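Local coordinates for phosphate-binding protein (Xanthomonas axonopodis pv. citri, PDB 5UB4) that probably serves as the periplasmic binding component of an ABC transporter, capturing phosphate or a related oxyanion such as phosphonate between two lobes, at residues E65-A70 / P208-V213. Residues are numbered along the deposited sequence; the frame is centred on the assembly and turned at random.
Sequences ETTGAA and PVPRAV. With PO4 (phosphate ion), chain D.
Pro-210 O accepts the shortest polar bond between the two segments, from Thr-67 OG1 at 2.6 Å, in what the family indicates is a two-lobed periplasmic binding protein fold, on the strand 209-217, which pairs with strands 62-66, 79-87 and 92-100. The C=O...OG1 angle of 165° places the hydroxyl almost straight ahead of the carbonyl. Thr-67 reaches it because its chi1 of 48° sets OG1 between its own N and carbonyl carbon; CG2 makes a tight contact with the same oxygen, 3.0 Å from Pro-210 O. Thr-67 also packs on Leu-265 and Leu-268 of helix 259-277.

Further along, the strands are antiparallel. Glu-65 and Val-213 form a hydrogen-bonded pair, with Glu-65 N 3.1 Å from Val-213 O and Val-213 N 2.9 Å from Glu-65 O. The first N-H points at its acceptor nearly straight, at 172°. Next to this pair, the CA of Thr-66 meets Arg-211 O at 3.3 Å in a CA-H...O contact, immediately before helix 67-75.

The side chain of Thr-66 leaves the paired strands for the anion, probably acquired from the crystallisation liquor, which is also hydrogen-bonded by Ser-123 OG, Ser-125 OG, Thr-124 N and Lys-164 NZ. The threonine hydroxyl also hydrogen-bonds Thr-124 OG1, and it meets the phosphate with OG1 2.7 Å from PO4 O1, while its methyl CG2 lies 3.3 Å from PO4 O2.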
loop_
_atom_site.group_PDB
_atom_site.type_symbol
_atom_site.label_atom_id
_atom_site.label_comp_id
_atom_site.label_asym_id
_atom_site.label_seq_id
_atom_site.Cartn_x
_atom_site.Cartn_y
_atom_site.Cartn_z
ATOM N N GLU A 65 4.503 5.211 -0.939
ATOM C CA GLU A 65 3.286 4.410 -0.639
ATOM C C GLU A 65 3.137 3.334 -1.724
ATOM O O GLU A 65 3.693 3.493 -2.815
ATOM C CB GLU A 65 2.043 5.307 -0.687
ATOM C CG GLU A 65 2.033 6.444 0.318
ATOM C CD GLU A 65 1.817 6.006 1.771
ATOM O OE1 GLU A 65 1.440 4.853 2.022
ATOM O OE2 GLU A 65 2.003 6.839 2.672
ATOM N N THR A 66 2.384 2.273 -1.423
ATOM C CA THR A 66 1.980 1.272 -2.420
ATOM C C THR A 66 1.021 1.980 -3.350
ATOM O O THR A 66 0.447 2.993 -2.981
ATOM C CB THR A 66 1.270 0.043 -1.797
ATOM O OG1 THR A 66 0.106 0.470 -1.111
ATOM C CG2 THR A 66 2.192 -0.678 -0.765
ATOM N N THR A 67 0.852 1.433 -4.554
ATOM C CA THR A 67 0.286 2.192 -5.628
ATOM C C THR A 67 -1.204 2.466 -5.490
ATOM O O THR A 67 -1.658 3.498 -5.963
ATOM C CB THR A 67 0.576 1.529 -6.970
ATOM O OG1 THR A 67 0.258 0.133 -6.879
ATOM C CG2 THR A 67 2.028 1.731 -7.293
ATOM N N GLY A 68 -1.947 1.604 -4.818
ATOM C CA GLY A 68 -3.396 1.858 -4.594
ATOM C C GLY A 68 -3.597 3.044 -3.658
ATOM O O GLY A 68 -4.325 3.994 -3.966
ATOM N N ALA A 69 -2.933 3.007 -2.504
ATOM C CA ALA A 69 -2.954 4.160 -1.593
ATOM C C ALA A 69 -2.536 5.439 -2.272
ATOM O O ALA A 69 -3.079 6.507 -1.989
ATOM C CB ALA A 69 -2.048 3.890 -0.420
ATOM N N ALA A 70 -1.527 5.342 -3.138
ATOM C CA ALA A 70 -0.997 6.489 -3.852
ATOM C C ALA A 70 -2.073 7.063 -4.778
ATOM O O ALA A 70 -2.231 8.304 -4.870
ATOM C CB ALA A 70 0.265 6.076 -4.613
ATOM N N PRO A 208 -1.010 -8.417 -11.516
ATOM C CA PRO A 208 -0.086 -7.589 -10.719
ATOM C C PRO A 208 -0.230 -6.109 -11.005
ATOM O O PRO A 208 -0.639 -5.724 -12.102
ATOM C CB PRO A 208 1.283 -8.049 -11.199
ATOM C CG PRO A 208 1.015 -8.348 -12.644
ATOM C CD PRO A 208 -0.337 -9.008 -12.677
ATOM N N VAL A 209 0.215 -5.299 -10.066
ATOM C CA VAL A 209 0.322 -3.860 -10.242
ATOM C C VAL A 209 1.751 -3.474 -9.801
ATOM O O VAL A 209 2.421 -4.251 -9.093
ATOM C CB VAL A 209 -0.776 -3.081 -9.459
ATOM C CG1 VAL A 209 -2.185 -3.454 -9.926
ATOM C CG2 VAL A 209 -0.610 -3.289 -7.956
ATOM N N PRO A 210 2.221 -2.265 -10.195
ATOM C CA PRO A 210 3.494 -1.816 -9.659
ATOM C C PRO A 210 3.413 -1.691 -8.142
ATOM O O PRO A 210 2.377 -1.276 -7.606
ATOM C CB PRO A 210 3.728 -0.442 -10.322
ATOM C CG PRO A 210 2.724 -0.358 -11.419
ATOM C CD PRO A 210 1.554 -1.202 -10.969
ATOM N N ARG A 211 4.496 -2.064 -7.490
ATOM C CA ARG A 211 4.532 -2.249 -6.052
ATOM C C ARG A 211 4.389 -0.940 -5.261
ATOM O O ARG A 211 3.642 -0.858 -4.306
ATOM C CB ARG A 211 5.836 -2.961 -5.697
ATOM C CG ARG A 211 6.234 -2.875 -4.260
ATOM C CD ARG A 211 5.512 -3.861 -3.363
ATOM N NE ARG A 211 6.520 -4.874 -3.161
ATOM C CZ ARG A 211 7.019 -5.288 -2.017
ATOM N NH1 ARG A 211 6.556 -4.859 -0.854
ATOM N NH2 ARG A 211 8.019 -6.187 -2.062
ATOM N N ALA A 212 5.127 0.086 -5.646
ATOM C CA ALA A 212 5.137 1.359 -4.877
ATOM C C ALA A 212 5.573 2.511 -5.759
ATOM O O ALA A 212 6.087 2.299 -6.884
ATOM C CB ALA A 212 6.038 1.221 -3.628
ATOM N N VAL A 213 5.322 3.710 -5.243
ATOM C CA VAL A 213 5.572 4.948 -5.937
ATOM C C VAL A 213 5.909 6.052 -4.936
ATOM O O VAL A 213 5.349 6.083 -3.813
ATOM C CB VAL A 213 4.335 5.330 -6.812
ATOM C CG1 VAL A 213 3.117 5.539 -5.954
ATOM C CG2 VAL A 213 4.594 6.540 -7.695
HETATM P P PO4 D . -0.365 -2.619 1.163
HETATM O O1 PO4 D . -0.775 -1.221 0.773
HETATM O O2 PO4 D . 1.072 -2.712 1.639
HETATM O O3 PO4 D . -0.515 -3.500 -0.020
HETATM O O4 PO4 D . -1.292 -3.032 2.379
#